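Local coordinates for protein ADP-ribosylating toxin CARDS (Mycoplasma pneumoniae, PDB 4TLV) that transfers ADP-ribose from NAD(+) to multiple target proteins in vitro and causes vacuolization in mammalian cells, acting as the main virulence factor of the bacterium, at residues E271-T284 against E416-Q430. Residues are numbered along the deposited sequence; the frame is centred on the assembly and turned at random.
Sequences ELEDTPVYLRGIKT and EELQIIVDECTTHAQ. With ACT (acetate ion), chain M.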
loop_
_atom_site.group_PDB
_atom_site.type_symbol
_atom_site.label_atom_id
_atom_site.label_comp_id
_atom_site.label_asym_id
_atom_site.label_seq_id
_atom_site.Cartn_x
_atom_site.Cartn_y
_atom_site.Cartn_z
ATOM N N GLU A 271 2.055 21.500 -2.637
ATOM C CA GLU A 271 2.435 21.692 -1.242
ATOM C C GLU A 271 3.775 21.051 -0.878
ATOM O O GLU A 271 4.324 21.349 0.190
ATOM C CB GLU A 271 1.343 21.118 -0.310
ATOM C CG GLU A 271 0.009 21.845 -0.399
ATOM C CD GLU A 271 -1.175 21.065 0.164
ATOM O OE1 GLU A 271 -1.038 19.859 0.454
ATOM O OE2 GLU A 271 -2.265 21.671 0.316
ATOM N N LEU A 272 4.283 20.134 -1.707
ATOM C CA LEU A 272 5.428 19.315 -1.278
ATOM C C LEU A 272 6.703 20.134 -1.164
ATOM O O LEU A 272 6.980 20.957 -2.024
ATOM C CB LEU A 272 5.670 18.136 -2.236
ATOM C CG LEU A 272 4.475 17.186 -2.429
ATOM C CD1 LEU A 272 4.869 16.025 -3.320
ATOM C CD2 LEU A 272 3.965 16.685 -1.089
ATOM N N GLU A 273 7.470 19.887 -0.104
ATOM C CA GLU A 273 8.763 20.527 0.115
ATOM C C GLU A 273 9.749 19.458 0.531
ATOM O O GLU A 273 9.361 18.450 1.112
ATOM C CB GLU A 273 8.686 21.560 1.256
ATOM C CG GLU A 273 7.678 22.669 1.040
ATOM C CD GLU A 273 7.243 23.355 2.344
ATOM O OE1 GLU A 273 7.525 22.835 3.464
ATOM O OE2 GLU A 273 6.594 24.413 2.235
ATOM N N ASP A 274 11.023 19.685 0.234
ATOM C CA ASP A 274 12.085 18.790 0.667
ATOM C C ASP A 274 12.374 19.025 2.142
ATOM O O ASP A 274 12.691 20.145 2.544
ATOM C CB ASP A 274 13.349 19.045 -0.155
ATOM C CG ASP A 274 13.234 18.545 -1.588
ATOM O OD1 ASP A 274 12.297 17.776 -1.903
ATOM O OD2 ASP A 274 14.111 18.910 -2.390
ATOM N N THR A 275 12.260 17.982 2.952
ATOM C CA THR A 275 12.453 18.128 4.391
ATOM C C THR A 275 13.525 17.181 4.923
ATOM O O THR A 275 13.412 15.958 4.769
ATOM C CB THR A 275 11.137 17.828 5.162
ATOM O OG1 THR A 275 10.691 16.499 4.853
ATOM C CG2 THR A 275 10.031 18.800 4.763
ATOM N N PRO A 276 14.563 17.732 5.564
ATOM C CA PRO A 276 15.451 16.868 6.350
ATOM C C PRO A 276 14.720 16.449 7.626
ATOM O O PRO A 276 13.661 17.001 7.934
ATOM C CB PRO A 276 16.621 17.798 6.690
ATOM C CG PRO A 276 15.990 19.164 6.716
ATOM C CD PRO A 276 15.051 19.124 5.528
ATOM N N VAL A 277 15.275 15.487 8.359
ATOM C CA VAL A 277 14.608 14.936 9.525
ATOM C C VAL A 277 15.522 15.018 10.746
ATOM O O VAL A 277 16.648 14.507 10.727
ATOM C CB VAL A 277 14.217 13.458 9.298
ATOM C CG1 VAL A 277 13.504 12.906 10.530
ATOM C CG2 VAL A 277 13.325 13.333 8.030
ATOM N N TYR A 278 15.013 15.657 11.797
ATOM C CA TYR A 278 15.742 15.854 13.054
ATOM C C TYR A 278 15.086 15.116 14.206
ATOM O O TYR A 278 13.887 15.242 14.424
ATOM C CB TYR A 278 15.771 17.339 13.413
ATOM C CG TYR A 278 16.647 18.186 12.528
ATOM C CD1 TYR A 278 16.232 18.560 11.260
ATOM C CD2 TYR A 278 17.880 18.629 12.975
ATOM C CE1 TYR A 278 17.028 19.346 10.455
ATOM C CE2 TYR A 278 18.689 19.424 12.183
ATOM C CZ TYR A 278 18.261 19.773 10.921
ATOM O OH TYR A 278 19.063 20.555 10.138
ATOM N N LEU A 279 15.886 14.364 14.955
ATOM C CA LEU A 279 15.399 13.626 16.107
ATOM C C LEU A 279 16.137 14.057 17.372
ATOM O O LEU A 279 17.289 14.484 17.314
ATOM C CB LEU A 279 15.572 12.124 15.881
ATOM C CG LEU A 279 14.856 11.625 14.625
ATOM C CD1 LEU A 279 15.875 11.138 13.627
ATOM C CD2 LEU A 279 13.834 10.550 14.943
ATOM N N ARG A 280 15.468 13.932 18.509
ATOM C CA ARG A 280 16.056 14.300 19.793
ATOM C C ARG A 280 15.901 13.153 20.790
ATOM O O ARG A 280 14.842 12.523 20.876
ATOM C CB ARG A 280 15.420 15.593 20.322
ATOM C CG ARG A 280 16.054 16.152 21.594
ATOM C CD ARG A 280 15.616 17.598 21.823
ATOM N NE ARG A 280 16.179 18.485 20.809
ATOM C CZ ARG A 280 15.733 19.709 20.540
ATOM N NH1 ARG A 280 14.697 20.209 21.211
ATOM N NH2 ARG A 280 16.326 20.431 19.598
ATOM N N GLY A 281 16.984 12.857 21.503
ATOM C CA GLY A 281 16.970 11.825 22.521
ATOM C C GLY A 281 16.226 12.355 23.722
ATOM O O GLY A 281 16.427 13.497 24.120
ATOM N N ILE A 282 15.362 11.522 24.289
ATOM C CA ILE A 282 14.440 11.946 25.337
ATOM C C ILE A 282 15.126 12.416 26.618
ATOM O O ILE A 282 14.729 13.421 27.210
ATOM C CB ILE A 282 13.445 10.827 25.669
ATOM C CG1 ILE A 282 12.455 10.686 24.519
ATOM C CG2 ILE A 282 12.700 11.137 26.956
ATOM C CD1 ILE A 282 11.927 12.017 24.057
ATOM N N LYS A 283 16.155 11.696 27.039
ATOM C CA LYS A 283 16.845 12.028 28.282
ATOM C C LYS A 283 18.061 12.928 28.047
ATOM O O LYS A 283 18.178 13.994 28.659
ATOM C CB LYS A 283 17.240 10.754 29.037
ATOM C CG LYS A 283 17.635 10.997 30.489
ATOM C CD LYS A 283 17.707 9.696 31.273
ATOM C CE LYS A 283 18.049 9.951 32.737
ATOM N NZ LYS A 283 18.193 8.684 33.514
ATOM N N THR A 284 18.952 12.506 27.154
ATOM C CA THR A 284 20.164 13.262 26.863
ATOM C C THR A 284 19.848 14.603 26.216
ATOM O O THR A 284 20.643 15.533 26.285
ATOM C CB THR A 284 21.087 12.504 25.899
ATOM O OG1 THR A 284 20.486 12.464 24.596
ATOM C CG2 THR A 284 21.342 11.090 26.389
ATOM N N GLU A 416 18.218 4.971 24.300
ATOM C CA GLU A 416 17.186 5.930 24.662
ATOM C C GLU A 416 16.358 6.285 23.439
ATOM O O GLU A 416 16.868 6.287 22.319
ATOM C CB GLU A 416 17.789 7.194 25.258
ATOM C CG GLU A 416 18.271 8.177 24.223
ATOM C CD GLU A 416 18.596 9.523 24.819
ATOM O OE1 GLU A 416 18.168 9.788 25.963
ATOM O OE2 GLU A 416 19.275 10.317 24.140
ATOM N N GLU A 417 15.091 6.604 23.665
ATOM C CA GLU A 417 14.185 6.888 22.564
ATOM C C GLU A 417 14.478 8.229 21.898
ATOM O O GLU A 417 14.864 9.197 22.547
ATOM C CB GLU A 417 12.717 6.811 23.005
ATOM C CG GLU A 417 11.737 6.949 21.819
ATOM C CD GLU A 417 10.274 7.100 22.226
ATOM O OE1 GLU A 417 9.957 6.997 23.436
ATOM O OE2 GLU A 417 9.436 7.315 21.317
ATOM N N LEU A 418 14.299 8.250 20.583
ATOM C CA LEU A 418 14.430 9.441 19.765
ATOM C C LEU A 418 13.056 9.781 19.228
ATOM O O LEU A 418 12.328 8.901 18.769
ATOM C CB LEU A 418 15.324 9.150 18.573
ATOM C CG LEU A 418 16.770 8.778 18.861
ATOM C CD1 LEU A 418 17.344 8.068 17.659
ATOM C CD2 LEU A 418 17.539 10.045 19.176
ATOM N N GLN A 419 12.705 11.054 19.275
ATOM C CA GLN A 419 11.431 11.501 18.753
ATOM C C GLN A 419 11.690 12.623 17.764
ATOM O O GLN A 419 12.644 13.385 17.908
ATOM C CB GLN A 419 10.503 11.952 19.890
ATOM C CG GLN A 419 10.117 10.796 20.826
ATOM C CD GLN A 419 9.097 11.179 21.886
ATOM O OE1 GLN A 419 8.814 12.354 22.094
ATOM N NE2 GLN A 419 8.542 10.174 22.564
ATOM N N ILE A 420 10.857 12.704 16.739
ATOM C CA ILE A 420 11.013 13.763 15.757
ATOM C C ILE A 420 10.610 15.081 16.382
ATOM O O ILE A 420 9.584 15.174 17.033
ATOM C CB ILE A 420 10.160 13.506 14.506
ATOM C CG1 ILE A 420 10.633 12.200 13.852
ATOM C CG2 ILE A 420 10.277 14.699 13.542
ATOM C CD1 ILE A 420 10.059 11.935 12.493
ATOM N N ILE A 421 11.423 16.108 16.180
ATOM C CA ILE A 421 11.076 17.425 16.682
ATOM C C ILE A 421 10.779 18.347 15.506
ATOM O O ILE A 421 11.543 18.413 14.546
ATOM C CB ILE A 421 12.190 18.006 17.579
ATOM C CG1 ILE A 421 13.499 18.097 16.800
ATOM C CG2 ILE A 421 12.359 17.127 18.815
ATOM C CD1 ILE A 421 14.638 18.823 17.536
ATOM N N VAL A 422 9.659 19.046 15.597
ATOM C CA VAL A 422 9.204 19.908 14.522
ATOM C C VAL A 422 9.332 21.365 14.935
ATOM O O VAL A 422 8.762 21.792 15.940
ATOM C CB VAL A 422 7.739 19.617 14.165
ATOM C CG1 VAL A 422 7.230 20.640 13.145
ATOM C CG2 VAL A 422 7.599 18.195 13.624
ATOM N N ASP A 423 10.062 22.123 14.134
ATOM C CA ASP A 423 10.316 23.518 14.417
ATOM C C ASP A 423 10.980 24.134 13.189
ATOM O O ASP A 423 11.525 23.424 12.346
ATOM C CB ASP A 423 11.247 23.631 15.622
ATOM C CG ASP A 423 11.450 25.064 16.064
ATOM O OD1 ASP A 423 10.586 25.568 16.821
ATOM O OD2 ASP A 423 12.464 25.681 15.646
ATOM N N GLU A 424 10.941 25.451 13.079
ATOM C CA GLU A 424 11.609 26.108 11.959
ATOM C C GLU A 424 13.054 25.623 11.823
ATOM O O GLU A 424 13.534 25.384 10.719
ATOM C CB GLU A 424 11.581 27.627 12.126
ATOM C CG GLU A 424 12.199 28.387 10.953
ATOM C CD GLU A 424 12.115 29.903 11.121
ATOM O OE1 GLU A 424 11.607 30.356 12.176
ATOM O OE2 GLU A 424 12.554 30.641 10.205
ATOM N N CYS A 425 13.746 25.468 12.948
ATOM C CA CYS A 425 15.161 25.098 12.917
ATOM C C CYS A 425 15.405 23.584 12.872
ATOM O O CYS A 425 16.556 23.140 12.856
ATOM C CB CYS A 425 15.901 25.703 14.114
ATOM S SG CYS A 425 16.229 27.481 13.975
ATOM N N THR A 426 14.335 22.794 12.865
ATOM C CA THR A 426 14.491 21.344 12.792
ATOM C C THR A 426 13.660 20.716 11.656
ATOM O O THR A 426 13.809 21.090 10.490
ATOM C CB THR A 426 14.245 20.654 14.160
ATOM O OG1 THR A 426 12.997 21.077 14.723
ATOM C CG2 THR A 426 15.371 20.994 15.144
ATOM N N THR A 427 12.804 19.761 11.988
ATOM C CA THR A 427 11.995 19.101 10.966
ATOM C C THR A 427 10.811 19.974 10.584
ATOM O O THR A 427 10.072 20.417 11.451
ATOM C CB THR A 427 11.444 17.772 11.486
ATOM O OG1 THR A 427 12.518 17.017 12.052
ATOM C CG2 THR A 427 10.784 16.975 10.342
ATOM N N HIS A 428 10.605 20.209 9.294
ATOM C CA HIS A 428 9.423 20.975 8.911
ATOM C C HIS A 428 8.150 20.148 9.039
ATOM O O HIS A 428 8.192 18.920 9.006
ATOM C CB HIS A 428 9.601 21.636 7.557
ATOM C CG HIS A 428 10.575 22.781 7.599
ATOM N ND1 HIS A 428 10.985 23.649 6.643
ATOM C CD2 HIS A 428 11.248 23.132 8.751
ATOM C CE1 HIS A 428 11.896 24.497 7.231
ATOM N NE2 HIS A 428 12.036 24.165 8.503
ATOM N N ALA A 429 7.026 20.830 9.228
ATOM C CA ALA A 429 5.828 20.182 9.753
ATOM C C ALA A 429 5.282 19.090 8.833
ATOM O O ALA A 429 4.710 18.102 9.304
ATOM C CB ALA A 429 4.733 21.229 10.033
ATOM N N GLN A 430 5.440 19.261 7.523
ATOM C CA GLN A 430 4.801 18.305 6.612
ATOM C C GLN A 430 5.460 16.928 6.641
ATOM O O GLN A 430 4.858 15.946 6.230
ATOM C CB GLN A 430 4.697 18.842 5.179
ATOM C CG GLN A 430 6.010 18.872 4.423
ATOM C CD GLN A 430 5.811 19.411 3.032
ATOM O OE1 GLN A 430 6.069 18.580 2.032
ATOM N NE2 GLN A 430 5.397 20.567 2.856
HETATM C C ACT M . 7.666 24.642 9.941
HETATM O O ACT M . 7.249 23.731 9.184
HETATM O OXT ACT M . 7.617 25.813 9.499
HETATM C CH3 ACT M . 8.192 24.348 11.313
HETATM O O HOH W 1 11.322 22.285 4.586
HETATM O O HOH W 2 12.389 19.481 7.342
#
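Arg280 and Gln419 form a hydrogen-bonded antiparallel pair, with Arg280 N 2.9 Å from Gln419 O. Ile421 N bonds Tyr278 O and Ile282 N bonds Glu417 O, extending the pairing both ways. Just past strand 278-281, the Glu416 carboxylate grips Lys283 and Thr284. Its OE1 accepts from Lys283 N above the carboxylate plane and from Thr284 N on the syn lone pair. Glu416 OE2 takes Thr284 OG1 at 2.5 Å, also syn. Trp392 also bonds this oxygen. Glu416 CG lies between its own backbone N and carbonyl carbon (chi1 82°), which swings the extended chain over Gly281.

At the other end, the Gln430 amide bonds to the backbone of Glu271 and Glu273, in the KELED motif involved in host ER trafficking. Gln430 NE2 donates to Glu271 O at 3.0 Å. Gln430 OE1 accepts from Glu273 N at 2.9 Å, from above its carbonyl plane. In between, Thr427 OG1 accepts from Tyr278 N at 2.9 Å. The Tyr278 ring lays one face on Thr426 CA, a CH-pi contact of 3.9 Å to the centroid. Ile421 CD1 sits over one face of the Arg280 guanidinium, whose NE bonds Thr287.

Val277 CG1 and Leu279 CD2 pack on Ile420, on the side lined by Leu290, Leu390 and Phe431. The contact thus joins the first and last strands of the D2 beta-trefoil. Strand 278-281 also pairs with 287-293, while 415-421 pairs with 375-380 and 388-393.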